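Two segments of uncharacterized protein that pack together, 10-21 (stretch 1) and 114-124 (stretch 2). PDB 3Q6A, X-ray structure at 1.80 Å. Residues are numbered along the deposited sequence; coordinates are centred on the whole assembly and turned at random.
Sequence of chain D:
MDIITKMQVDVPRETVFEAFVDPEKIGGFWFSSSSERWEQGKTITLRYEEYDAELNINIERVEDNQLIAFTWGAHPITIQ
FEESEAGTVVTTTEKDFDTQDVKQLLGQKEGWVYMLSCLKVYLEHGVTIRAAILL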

# COMPACT_ATOMS: atom_id res chain seq x y z
N ASP D 10 -10.50 -7.33 -7.52
CA ASP D 10 -11.71 -8.10 -7.82
C ASP D 10 -12.62 -7.61 -8.95
O ASP D 10 -13.84 -7.45 -8.76
CB ASP D 10 -12.53 -8.27 -6.54
CG ASP D 10 -11.77 -9.00 -5.44
OD1 ASP D 10 -10.72 -9.63 -5.70
OD2 ASP D 10 -12.24 -8.96 -4.28
N VAL D 11 -12.04 -7.38 -10.12
CA VAL D 11 -12.79 -6.96 -11.31
C VAL D 11 -12.12 -7.64 -12.49
O VAL D 11 -11.01 -8.13 -12.37
CB VAL D 11 -12.76 -5.43 -11.54
CG1 VAL D 11 -13.46 -4.70 -10.41
CG2 VAL D 11 -11.33 -4.95 -11.69
N PRO D 12 -12.81 -7.71 -13.65
CA PRO D 12 -12.23 -8.35 -14.83
C PRO D 12 -10.95 -7.66 -15.30
O PRO D 12 -10.81 -6.45 -15.17
CB PRO D 12 -13.35 -8.28 -15.87
CG PRO D 12 -14.59 -8.30 -15.03
CD PRO D 12 -14.21 -7.34 -13.90
N ARG D 13 -10.05 -8.46 -15.87
CA ARG D 13 -8.76 -8.01 -16.38
C ARG D 13 -8.85 -6.82 -17.32
O ARG D 13 -8.01 -5.92 -17.25
CB ARG D 13 -8.07 -9.19 -17.06
CG ARG D 13 -6.61 -8.96 -17.38
CD ARG D 13 -5.99 -10.21 -17.95
NE ARG D 13 -6.64 -10.62 -19.19
CZ ARG D 13 -6.12 -11.48 -20.06
NH1 ARG D 13 -4.92 -12.02 -19.82
NH2 ARG D 13 -6.78 -11.80 -21.16
N GLU D 14 -9.85 -6.83 -18.21
CA GLU D 14 -10.02 -5.74 -19.16
C GLU D 14 -10.23 -4.43 -18.42
O GLU D 14 -9.67 -3.40 -18.78
CB GLU D 14 -11.24 -5.97 -20.07
CG GLU D 14 -11.15 -7.18 -21.00
CD GLU D 14 -11.25 -8.50 -20.26
OE1 GLU D 14 -11.85 -8.51 -19.16
OE2 GLU D 14 -10.75 -9.52 -20.80
N THR D 15 -11.04 -4.47 -17.37
CA THR D 15 -11.35 -3.28 -16.59
C THR D 15 -10.12 -2.71 -15.89
O THR D 15 -9.97 -1.49 -15.80
CB THR D 15 -12.42 -3.57 -15.53
OG1 THR D 15 -13.62 -4.01 -16.16
CG2 THR D 15 -12.71 -2.30 -14.72
N VAL D 16 -9.25 -3.58 -15.40
CA VAL D 16 -8.04 -3.12 -14.72
C VAL D 16 -7.09 -2.52 -15.76
O VAL D 16 -6.50 -1.46 -15.54
CB VAL D 16 -7.33 -4.28 -13.99
CG1 VAL D 16 -6.06 -3.76 -13.30
CG2 VAL D 16 -8.27 -4.91 -12.95
N PHE D 17 -6.95 -3.19 -16.90
CA PHE D 17 -6.09 -2.71 -17.98
C PHE D 17 -6.54 -1.32 -18.39
O PHE D 17 -5.73 -0.40 -18.50
CB PHE D 17 -6.17 -3.67 -19.18
CG PHE D 17 -5.40 -3.19 -20.40
CD1 PHE D 17 -4.04 -3.44 -20.53
CD2 PHE D 17 -6.05 -2.49 -21.41
CE1 PHE D 17 -3.33 -3.00 -21.66
CE2 PHE D 17 -5.36 -2.03 -22.54
CZ PHE D 17 -3.99 -2.29 -22.66
N GLU D 18 -7.84 -1.16 -18.59
CA GLU D 18 -8.41 0.12 -18.99
C GLU D 18 -8.15 1.22 -17.98
O GLU D 18 -8.02 2.39 -18.35
CB GLU D 18 -9.92 -0.00 -19.21
CG GLU D 18 -10.32 -0.72 -20.50
CD GLU D 18 -9.84 -0.02 -21.77
OE1 GLU D 18 -10.13 1.18 -21.95
OE2 GLU D 18 -9.17 -0.68 -22.59
N ALA D 19 -8.09 0.86 -16.70
CA ALA D 19 -7.85 1.83 -15.64
C ALA D 19 -6.53 2.58 -15.86
O ALA D 19 -6.43 3.77 -15.52
CB ALA D 19 -7.84 1.14 -14.26
N PHE D 20 -5.54 1.90 -16.42
CA PHE D 20 -4.23 2.53 -16.67
C PHE D 20 -4.19 3.33 -17.98
O PHE D 20 -3.86 4.51 -17.98
CB PHE D 20 -3.10 1.49 -16.73
CG PHE D 20 -2.72 0.88 -15.39
CD1 PHE D 20 -3.40 -0.23 -14.87
CD2 PHE D 20 -1.63 1.39 -14.67
CE1 PHE D 20 -3.01 -0.82 -13.66
CE2 PHE D 20 -1.22 0.80 -13.46
CZ PHE D 20 -1.91 -0.31 -12.95
N VAL D 21 -4.54 2.68 -19.09
CA VAL D 21 -4.47 3.32 -20.40
C VAL D 21 -5.49 4.41 -20.72
O VAL D 21 -5.24 5.26 -21.58
CB VAL D 21 -4.51 2.27 -21.55
CG1 VAL D 21 -3.44 1.21 -21.35
CG2 VAL D 21 -5.90 1.64 -21.65
N TYR D 114 1.67 1.20 -2.68
CA TYR D 114 0.64 2.23 -2.50
C TYR D 114 -0.20 2.42 -3.78
O TYR D 114 -1.42 2.44 -3.72
CB TYR D 114 1.29 3.55 -2.10
CG TYR D 114 0.28 4.61 -1.76
CD1 TYR D 114 -0.65 4.42 -0.74
CD2 TYR D 114 0.22 5.80 -2.49
CE1 TYR D 114 -1.62 5.39 -0.45
CE2 TYR D 114 -0.75 6.78 -2.20
CZ TYR D 114 -1.66 6.56 -1.18
OH TYR D 114 -2.60 7.53 -0.89
N MSE D 115 0.46 2.60 -4.92
CA MSE D 115 -0.30 2.80 -6.16
C MSE D 115 -1.29 1.65 -6.42
O MSE D 115 -2.44 1.89 -6.79
CB MSE D 115 0.64 2.95 -7.37
CG MSE D 115 -0.08 3.19 -8.75
SE MSE D 115 -0.67 1.69 -9.63
CE MSE D 115 0.84 1.09 -10.23
N LEU D 116 -0.84 0.42 -6.20
CA LEU D 116 -1.68 -0.76 -6.44
C LEU D 116 -2.82 -0.81 -5.43
O LEU D 116 -3.90 -1.33 -5.72
CB LEU D 116 -0.82 -2.04 -6.41
CG LEU D 116 0.14 -2.19 -7.62
CD1 LEU D 116 1.10 -3.35 -7.43
CD2 LEU D 116 -0.71 -2.38 -8.89
N SER D 117 -2.59 -0.28 -4.22
CA SER D 117 -3.64 -0.25 -3.20
C SER D 117 -4.68 0.78 -3.61
O SER D 117 -5.87 0.56 -3.46
CB SER D 117 -3.07 0.13 -1.82
OG SER D 117 -2.17 -0.88 -1.40
N CYS D 118 -4.21 1.91 -4.12
CA CYS D 118 -5.12 2.95 -4.59
C CYS D 118 -5.90 2.38 -5.78
O CYS D 118 -7.09 2.64 -5.93
CB CYS D 118 -4.34 4.18 -5.05
SG CYS D 118 -3.52 5.07 -3.71
N LEU D 119 -5.21 1.62 -6.62
CA LEU D 119 -5.86 1.00 -7.78
C LEU D 119 -7.01 0.10 -7.33
O LEU D 119 -8.15 0.23 -7.81
CB LEU D 119 -4.84 0.18 -8.56
CG LEU D 119 -5.41 -0.66 -9.70
CD1 LEU D 119 -5.96 0.27 -10.79
CD2 LEU D 119 -4.37 -1.60 -10.23
N LYS D 120 -6.71 -0.79 -6.39
CA LYS D 120 -7.69 -1.74 -5.86
C LYS D 120 -8.93 -1.05 -5.30
O LYS D 120 -10.08 -1.45 -5.59
CB LYS D 120 -7.01 -2.62 -4.80
CG LYS D 120 -7.90 -3.72 -4.20
CD LYS D 120 -7.18 -4.50 -3.11
CE LYS D 120 -8.06 -5.60 -2.50
NZ LYS D 120 -8.36 -6.73 -3.47
N VAL D 121 -8.70 -0.01 -4.51
CA VAL D 121 -9.81 0.73 -3.92
C VAL D 121 -10.66 1.43 -4.98
O VAL D 121 -11.89 1.43 -4.91
CB VAL D 121 -9.31 1.79 -2.93
CG1 VAL D 121 -10.49 2.57 -2.38
CG2 VAL D 121 -8.53 1.11 -1.81
N TYR D 122 -10.00 2.05 -5.95
CA TYR D 122 -10.71 2.77 -7.01
C TYR D 122 -11.61 1.83 -7.84
O TYR D 122 -12.76 2.17 -8.12
CB TYR D 122 -9.71 3.49 -7.91
CG TYR D 122 -10.28 4.03 -9.22
CD1 TYR D 122 -11.26 5.01 -9.21
CD2 TYR D 122 -9.83 3.54 -10.45
CE1 TYR D 122 -11.80 5.50 -10.42
CE2 TYR D 122 -10.36 4.02 -11.66
CZ TYR D 122 -11.35 4.99 -11.63
OH TYR D 122 -11.91 5.46 -12.80
N LEU D 123 -11.09 0.67 -8.21
CA LEU D 123 -11.86 -0.28 -9.02
C LEU D 123 -12.88 -1.11 -8.24
O LEU D 123 -13.92 -1.50 -8.78
CB LEU D 123 -10.92 -1.21 -9.78
CG LEU D 123 -10.04 -0.51 -10.84
CD1 LEU D 123 -9.08 -1.51 -11.49
CD2 LEU D 123 -10.95 0.14 -11.87
N GLU D 124 -12.60 -1.39 -6.97
CA GLU D 124 -13.52 -2.20 -6.18
C GLU D 124 -14.59 -1.38 -5.47
O GLU D 124 -15.64 -1.91 -5.12
CB GLU D 124 -12.75 -3.04 -5.15
CG GLU D 124 -11.97 -4.21 -5.75
CD GLU D 124 -11.22 -5.01 -4.72
OE1 GLU D 124 -11.47 -4.82 -3.51
OE2 GLU D 124 -10.39 -5.86 -5.11

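Helix 13-21, entered through a short loop with Pro 12 at its N-cap, packs against helix 114-124. The axes come within 11.0 Å and their N-to-C directions differ by 117°, so the helices cross rather than run alongside one another. The chain meets again most closely at Asp 10 and Glu 124, where the CA atoms lie 6.4 Å apart.

On the second helix, Met 115 (a selenomethionine), Leu 119 and Leu 123 follow a four-residue repeat that places all three CA-to-CB bonds toward the first stretch. Of the 463 Å² buried between the stretches, Leu 123 gives up the most. Leu 123 CD1 reaches Val 16 CG2 at 3.8 Å and Ala 19 CB at 4.0 Å, while Val 11 CG2 lies 4.1 Å from the same CD1. The CA-to-CB bond of Ala 19 points toward the second helix, and Ala 19 CB also meets Leu 119 CD1 at 4.0 Å. Phe 20 leaves sideways, yet its ring reaches across: Phe 20 CE1 sits 3.8 Å from Leu 119 CD2, and Met 115 CE approaches the ring edge, 3.8 Å from Phe 20 CE2. Apolar side chains suit these buried sites, having no polar groups to satisfy.

Polar chemistry closes the loop end, where exposed Asp 10 can keep its charge in solvent. Asp 10 N donates to Glu 124 OE2 (2.8 Å, nearly linear), and Lys 120 NZ forms a salt bridge with Glu 124 OE2 at 2.8 Å, its positive charge well placed because Asp 10 OD2 comes within 3.7 Å of Glu 124 OE2.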